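Local coordinates for protein 6-phosphogluconolactonase (Shewanella baltica, PDB 3NWP) that probably catalyses the hydrolysis of 6-phosphogluconolactone to 6-phosphogluconate, a step of the oxidative pentose phosphate pathway, at residues Q28-E31 with A32-A35; I61-S64 with D65-I68; L87-E90 with H91-N95. One frame throughout, in Å; residues are numbered along the deposited sequence. Where two conformers were deposited one is given.

Interaction 1. Residues Q28-E31 with A32-A35; sequences QLQE and AVDA
Q30 reaches forward one helical turn to D34, and its NE2 donates a hydrogen bond to D34 OD1 at 3.0 Å with an N-H...O angle of 159°. The acceptor lies in the plane of the Q30 amide, while the donor stands above the D34 carboxylate plane. Q30 gets there because CG is anti to the backbone N (chi1 -174°) and the chain then bends at chi2. The backbone repeats the pairing: D34 N binds Q30 O at 2.8 Å.

E31 takes part through its main chain, E31 O accepting from A35 N at 3.0 Å. A32 N binds Q28 O at 3.1 Å, and the A32 methyl rests against the preceding turn, CB lying 3.5 Å from L29 O. That methyl also touches A39 and D131, placing this turn of helix 14-36 against the start of strand 39-43.

The Q30 amide is used at both ends, since OE1 accepts from the backbone N of D62 while NE2 serves D34. This pairing defines which way round the amide sits. It also gives the D34 carboxylate, close to the helix C terminus where a negative charge is generally disfavoured, a donor likely to offset part of that cost.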
loop_
_atom_site.group_PDB
_atom_site.type_symbol
_atom_site.label_atom_id
_atom_site.label_comp_id
_atom_site.label_asym_id
_atom_site.label_seq_id
_atom_site.Cartn_x
_atom_site.Cartn_y
_atom_site.Cartn_z
ATOM N N GLN A 28 3.676 -10.477 11.891
ATOM C CA GLN A 28 4.013 -11.024 10.580
ATOM C C GLN A 28 5.394 -10.604 10.091
ATOM O O GLN A 28 6.113 -11.407 9.522
ATOM C CB GLN A 28 2.952 -10.729 9.510
ATOM C CG GLN A 28 1.735 -11.567 9.718
ATOM C CD GLN A 28 0.614 -11.205 8.832
ATOM O OE1 GLN A 28 0.419 -10.014 8.512
ATOM N NE2 GLN A 28 -0.176 -12.202 8.427
ATOM N N LEU A 29 5.811 -9.372 10.351
ATOM C CA LEU A 29 7.155 -8.941 9.948
ATOM C C LEU A 29 8.228 -9.682 10.763
ATOM O O LEU A 29 9.217 -10.151 10.172
ATOM C CB LEU A 29 7.288 -7.423 10.119
ATOM C CG LEU A 29 6.457 -6.604 9.117
ATOM C CD1 LEU A 29 6.536 -5.077 9.504
ATOM C CD2 LEU A 29 6.854 -6.861 7.622
ATOM N N GLN A 30 8.016 -9.814 12.065
ATOM C CA GLN A 30 8.977 -10.565 12.873
ATOM C C GLN A 30 9.034 -12.037 12.464
ATOM O O GLN A 30 10.124 -12.627 12.409
ATOM C CB GLN A 30 8.725 -10.401 14.354
ATOM C CG GLN A 30 9.822 -11.062 15.220
ATOM C CD GLN A 30 11.149 -10.391 15.031
ATOM O OE1 GLN A 30 11.238 -9.163 15.178
ATOM N NE2 GLN A 30 12.186 -11.176 14.664
ATOM N N GLU A 31 7.901 -12.661 12.157
ATOM C CA GLU A 31 7.944 -14.056 11.717
ATOM C C GLU A 31 8.686 -14.195 10.363
ATOM O O GLU A 31 9.340 -15.229 10.080
ATOM C CB GLU A 31 6.507 -14.604 11.635
ATOM C CG GLU A 31 5.828 -14.715 12.970
ATOM C CD GLU A 31 4.305 -14.858 12.937
ATOM O OE1 GLU A 31 3.671 -14.731 11.866
ATOM O OE2 GLU A 31 3.739 -15.065 14.035
ATOM N N ALA A 32 8.597 -13.181 9.497
ATOM C CA ALA A 32 9.352 -13.160 8.283
ATOM C C ALA A 32 10.845 -12.988 8.514
ATOM O O ALA A 32 11.621 -13.698 7.894
ATOM C CB ALA A 32 8.811 -12.108 7.305
ATOM N N VAL A 33 11.244 -12.091 9.404
ATOM C CA VAL A 33 12.655 -11.953 9.806
ATOM C C VAL A 33 13.133 -13.289 10.370
ATOM O O VAL A 33 14.228 -13.779 9.993
ATOM C CB VAL A 33 12.885 -10.841 10.789
ATOM C CG1 VAL A 33 14.369 -10.858 11.324
ATOM C CG2 VAL A 33 12.549 -9.480 10.169
ATOM N N ASP A 34 12.359 -13.915 11.253
ATOM C CA ASP A 34 12.776 -15.217 11.791
ATOM C C ASP A 34 12.986 -16.237 10.684
ATOM O O ASP A 34 13.985 -16.985 10.690
ATOM C CB ASP A 34 11.769 -15.779 12.818
ATOM C CG ASP A 34 11.662 -14.940 14.078
ATOM O OD1 ASP A 34 12.526 -14.095 14.362
ATOM O OD2 ASP A 34 10.651 -15.151 14.792
ATOM N N ALA A 35 12.061 -16.324 9.730
ATOM C CA ALA A 35 12.137 -17.362 8.723
ATOM C C ALA A 35 13.194 -17.119 7.713
ATOM O O ALA A 35 13.837 -18.080 7.286
ATOM C CB ALA A 35 10.740 -17.507 7.999
#

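Interaction 2. Residues I61-S64 with D65-I68; sequences IDWS and DVYI
A tight turn leading into strand 66-74 brings D62 and W63 against D65 and V66: an inverse gamma turn centred on D62 runs into a short 3-10 segment. The 3-10 geometry shows in two successive i+3 to i backbone bonds, D65 N to D62 O at 2.9 Å and V66 N to W63 O at 3.0 Å. The gamma-turn bond from W63 N to I61 O is weak.

On the polar side, the carboxylates of D62 and D65 come within 4.5 Å of each other, OD2 to OD2. One water donates to both, 2.9 Å from D62 OD2 and 3.0 Å from D65 OD2, and so bridges the like charges. The other oxygen, D65 OD1, forms a salt bridge with K38 and takes a second water shared with S64 OG. An alanine at D65 would probably leave K38 without this counter-charge and both waters without one of their anchors.

On the apolar side, the W63 indole lies alongside V66, pointing the same way, with CE3 4.0 Å from V66 CB. V66 CG1 is anti to the backbone N (chi1 179°), which sets this methyl at W63 CZ3. I68 approaches the same ring obliquely, CD1 lying 4.1 Å from W63 CZ3. I61 CD1 lies over one face of the indole, 3.7 Å above its plane and over its centre. W63 NE1 donates to the carbonyl of K59, which together with the packing is likely to restrict turning of the ring.

The turn sits beside helix 14-36, where I61 and W63 both touch L29. From it, strand 66-74 enters the sheet between parallel strands 39-43 and 101-102, bonding through its backbone to A39 and L41 on one and K101 on the other.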
loop_
_atom_site.group_PDB
_atom_site.type_symbol
_atom_site.label_atom_id
_atom_site.label_comp_id
_atom_site.label_asym_id
_atom_site.label_seq_id
_atom_site.Cartn_x
_atom_site.Cartn_y
_atom_site.Cartn_z
ATOM N N ILE A 61 10.261 -5.118 17.363
ATOM C CA ILE A 61 10.650 -6.187 16.436
ATOM C C ILE A 61 11.995 -5.772 15.832
ATOM O O ILE A 61 12.485 -4.631 16.053
ATOM C CB ILE A 61 9.563 -6.411 15.324
ATOM C CG1 ILE A 61 9.359 -5.178 14.462
ATOM C CG2 ILE A 61 8.225 -6.885 15.969
ATOM C CD1 ILE A 61 8.611 -5.464 13.055
ATOM N N ASP A 62 12.555 -6.705 15.043
ATOM C CA ASP A 62 13.847 -6.513 14.392
ATOM C C ASP A 62 13.702 -5.575 13.173
ATOM O O ASP A 62 13.958 -5.972 12.028
ATOM C CB ASP A 62 14.429 -7.880 13.992
ATOM C CG ASP A 62 14.833 -8.745 15.139
ATOM O OD1 ASP A 62 15.238 -8.241 16.220
ATOM O OD2 ASP A 62 14.826 -10.011 15.012
ATOM N N TRP A 63 13.355 -4.303 13.400
ATOM C CA TRP A 63 13.136 -3.316 12.357
ATOM C C TRP A 63 14.289 -3.119 11.372
ATOM O O TRP A 63 14.070 -2.775 10.217
ATOM C CB TRP A 63 12.711 -1.952 12.902
ATOM C CG TRP A 63 11.270 -1.857 13.371
ATOM C CD1 TRP A 63 10.837 -1.742 14.654
ATOM C CD2 TRP A 63 10.086 -1.896 12.551
ATOM N NE1 TRP A 63 9.462 -1.675 14.685
ATOM C CE2 TRP A 63 8.980 -1.776 13.402
ATOM C CE3 TRP A 63 9.869 -1.999 11.176
ATOM C CZ2 TRP A 63 7.685 -1.755 12.916
ATOM C CZ3 TRP A 63 8.575 -1.991 10.688
ATOM C CH2 TRP A 63 7.489 -1.888 11.558
ATOM N N SER A 64 15.517 -3.314 11.886
ATOM C CA SER A 64 16.691 -3.137 11.038
ATOM C C SER A 64 16.827 -4.213 9.963
ATOM O O SER A 64 17.585 -4.056 9.006
ATOM C CB SER A 64 17.996 -3.009 11.890
ATOM O OG SER A 64 18.283 -4.201 12.613
ATOM N N ASP A 65 16.063 -5.277 10.100
ATOM C CA ASP A 65 16.018 -6.367 9.144
ATOM C C ASP A 65 14.713 -6.262 8.320
ATOM O O ASP A 65 14.386 -7.222 7.612
ATOM C CB ASP A 65 16.086 -7.695 9.841
ATOM C CG ASP A 65 17.416 -7.890 10.582
ATOM O OD1 ASP A 65 18.438 -7.683 9.908
ATOM O OD2 ASP A 65 17.400 -8.277 11.763
ATOM N N VAL A 66 14.032 -5.116 8.376
ATOM C CA VAL A 66 12.767 -4.902 7.597
ATOM C C VAL A 66 13.038 -3.858 6.552
ATOM O O VAL A 66 13.484 -2.720 6.869
ATOM C CB VAL A 66 11.582 -4.484 8.495
ATOM C CG1 VAL A 66 10.300 -4.247 7.606
ATOM C CG2 VAL A 66 11.345 -5.493 9.621
ATOM N N TYR A 67 12.758 -4.195 5.287
ATOM C CA TYR A 67 12.814 -3.280 4.171
ATOM C C TYR A 67 11.439 -2.707 3.942
ATOM O O TYR A 67 10.458 -3.456 3.935
ATOM C CB TYR A 67 13.270 -4.009 2.909
ATOM C CG TYR A 67 14.698 -4.429 2.893
ATOM C CD1 TYR A 67 15.117 -5.544 3.574
ATOM C CD2 TYR A 67 15.604 -3.772 2.059
ATOM C CE1 TYR A 67 16.459 -5.961 3.525
ATOM C CE2 TYR A 67 16.933 -4.184 1.996
ATOM C CZ TYR A 67 17.343 -5.274 2.742
ATOM O OH TYR A 67 18.649 -5.712 2.708
ATOM N N ILE A 68 11.330 -1.379 3.797
ATOM C CA ILE A 68 10.048 -0.732 3.653
ATOM C C ILE A 68 10.000 0.133 2.413
ATOM O O ILE A 68 10.966 0.801 2.074
ATOM C CB ILE A 68 9.738 0.168 4.855
ATOM C CG1 ILE A 68 9.874 -0.599 6.176
ATOM C CG2 ILE A 68 8.325 0.763 4.683
ATOM C CD1 ILE A 68 9.621 0.259 7.450
HETATM O O HOH W 1 17.043 -10.810 13.244
HETATM O O HOH W 2 19.954 -5.685 11.215
#

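Interaction 3. Residues L87-E90 with H91-N95; sequences LVRE and HLLQN
E90 CB lies over one face of the H91 imidazole, a CH-pi contact of 4.2 Å from CB to the ring centroid, 27° off the ring normal. The two side chains run side by side, pointing the same way, and the E90 carboxylate makes a salt bridge to R86 through OE1. At the edge of the imidazole, near its plane, L87 O approaches CD2 to 3.3 Å. The same carbonyl accepts a hydrogen bond from H91 N at 3.0 Å, so one oxygen faces both the backbone and the ring of H91.

V88 and L92 are likewise side by side, with V88 CG1 4.1 Å from L92 CD2. R89 and L93 instead cross at a slant, R89 CG meeting L93 CD1 at 3.9 Å, while the R89 guanidinium is paired with E85.

This is the C-terminal end of helix 84-91, the helix of a beta-alpha-beta crossover between the neighbouring parallel strands 66-74 and 101-102. Here V88 O accepts twice, from L92 N at 2.9 Å and from L93 N at 3.1 Å, and an inverse gamma turn centred on L93 takes the chain away. V88 and L93 both lie against F102, and L92 reaches F53 and L56 of helix 50-58.

Q94 folds back on the helix end, its chain bent at chi2 (-68°). NE2 donates to R89 O at 2.9 Å, an almost straight bond (159°) lying in the carbonyl plane and close to the plane of the Q94 amide. A water bridges R89 O and L93 O, giving R89 O a second donor.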
loop_
_atom_site.group_PDB
_atom_site.type_symbol
_atom_site.label_atom_id
_atom_site.label_comp_id
_atom_site.label_asym_id
_atom_site.label_seq_id
_atom_site.Cartn_x
_atom_site.Cartn_y
_atom_site.Cartn_z
ATOM N N LEU A 87 5.325 11.716 4.630
ATOM C CA LEU A 87 4.470 11.205 5.706
ATOM C C LEU A 87 5.071 9.962 6.376
ATOM O O LEU A 87 5.051 9.834 7.616
ATOM C CB LEU A 87 3.048 10.904 5.185
ATOM C CG LEU A 87 2.165 12.064 4.757
ATOM C CD1 LEU A 87 0.837 11.468 4.248
ATOM C CD2 LEU A 87 1.913 13.036 5.888
ATOM N N VAL A 88 5.634 9.043 5.593
ATOM C CA VAL A 88 6.239 7.836 6.103
ATOM C C VAL A 88 7.469 8.192 6.971
ATOM O O VAL A 88 7.668 7.645 8.075
ATOM C CB VAL A 88 6.559 6.834 4.958
ATOM C CG1 VAL A 88 7.414 5.695 5.492
ATOM C CG2 VAL A 88 5.243 6.359 4.336
ATOM N N ARG A 89 8.275 9.134 6.506
ATOM C CA ARG A 89 9.461 9.480 7.278
ATOM C C ARG A 89 9.052 10.187 8.578
ATOM O O ARG A 89 9.718 9.976 9.616
ATOM C CB ARG A 89 10.402 10.352 6.449
ATOM C CG ARG A 89 11.121 9.607 5.309
ATOM C CD ARG A 89 12.155 10.477 4.626
ATOM N NE ARG A 89 12.832 9.795 3.541
ATOM C CZ ARG A 89 13.764 8.869 3.671
ATOM N NH1 ARG A 89 14.214 8.481 4.874
ATOM N NH2 ARG A 89 14.286 8.342 2.583
ATOM N N GLU A 90 8.026 11.014 8.542
ATOM C CA GLU A 90 7.651 11.732 9.742
ATOM C C GLU A 90 7.069 10.819 10.798
ATOM O O GLU A 90 7.392 10.970 11.999
ATOM C CB GLU A 90 6.667 12.863 9.475
ATOM C CG GLU A 90 7.254 14.007 8.647
ATOM C CD GLU A 90 6.319 15.219 8.481
ATOM O OE1 GLU A 90 6.548 16.036 7.544
ATOM O OE2 GLU A 90 5.368 15.354 9.289
ATOM N N HIS A 91 6.205 9.888 10.370
ATOM C CA HIS A 91 5.390 9.122 11.289
ATOM C C HIS A 91 5.787 7.663 11.513
ATOM O O HIS A 91 5.570 7.162 12.612
ATOM C CB HIS A 91 3.921 9.158 10.852
ATOM C CG HIS A 91 3.353 10.534 10.810
ATOM N ND1 HIS A 91 2.946 11.199 11.952
ATOM C CD2 HIS A 91 3.173 11.395 9.783
ATOM C CE1 HIS A 91 2.529 12.412 11.621
ATOM N NE2 HIS A 91 2.654 12.559 10.313
ATOM N N LEU A 92 6.274 6.954 10.484
ATOM C CA LEU A 92 6.656 5.556 10.633
ATOM C C LEU A 92 8.136 5.374 11.027
ATOM O O LEU A 92 8.451 4.547 11.864
ATOM C CB LEU A 92 6.299 4.754 9.359
ATOM C CG LEU A 92 6.654 3.258 9.356
ATOM C CD1 LEU A 92 5.861 2.569 10.472
ATOM C CD2 LEU A 92 6.284 2.621 7.976
ATOM N N LEU A 93 9.034 6.114 10.363
ATOM C CA LEU A 93 10.469 5.872 10.490
ATOM C C LEU A 93 10.977 6.678 11.698
ATOM O O LEU A 93 11.797 7.626 11.582
ATOM C CB LEU A 93 11.175 6.286 9.227
ATOM C CG LEU A 93 10.745 5.568 7.964
ATOM C CD1 LEU A 93 11.677 6.018 6.813
ATOM C CD2 LEU A 93 10.835 4.028 8.118
ATOM N N GLN A 94 10.401 6.330 12.834
ATOM C CA GLN A 94 10.627 7.028 14.119
ATOM C C GLN A 94 10.744 5.950 15.200
ATOM O O GLN A 94 10.392 4.788 14.997
ATOM C CB GLN A 94 9.442 7.933 14.419
ATOM C CG GLN A 94 9.208 9.075 13.396
ATOM C CD GLN A 94 10.303 10.118 13.414
ATOM O OE1 GLN A 94 10.916 10.362 14.452
ATOM N NE2 GLN A 94 10.584 10.714 12.275
ATOM N N ASN A 95 11.256 6.295 16.384
ATOM C CA ASN A 95 11.245 5.308 17.471
ATOM C C ASN A 95 11.972 4.013 17.063
ATOM O O ASN A 95 13.072 4.104 16.509
ATOM C CB ASN A 95 9.819 5.137 17.996
ATOM C CG ASN A 95 9.197 6.474 18.373
ATOM O OD1 ASN A 95 9.833 7.257 19.101
ATOM N ND2 ASN A 95 8.011 6.778 17.857
HETATM O O HOH W 3 12.611 9.538 9.724
#

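Overall arrangement
All three contacts are local, each joining consecutive segments, so they follow in series along the chain and none nests in or crosses another. Interaction 1 comes first, in the last turns of helix 14-36. Interaction 2 closes the turn that starts strand 66-74, and interaction 3 ends helix 84-91 on the way to strand 101-102. Interactions 1 and 2 touch directly, V33 CG1 packing 3.8 Å from D62 OD2, so that interaction 2 joins helix 14-36 to strand 66-74. I68 CD1, 4.0 Å from L93 CD2, carries the packing on to the loop after helix 84-91. Interaction 2 is thus the middle member, as 1 and 3 have centres about 21 Å apart and do not touch.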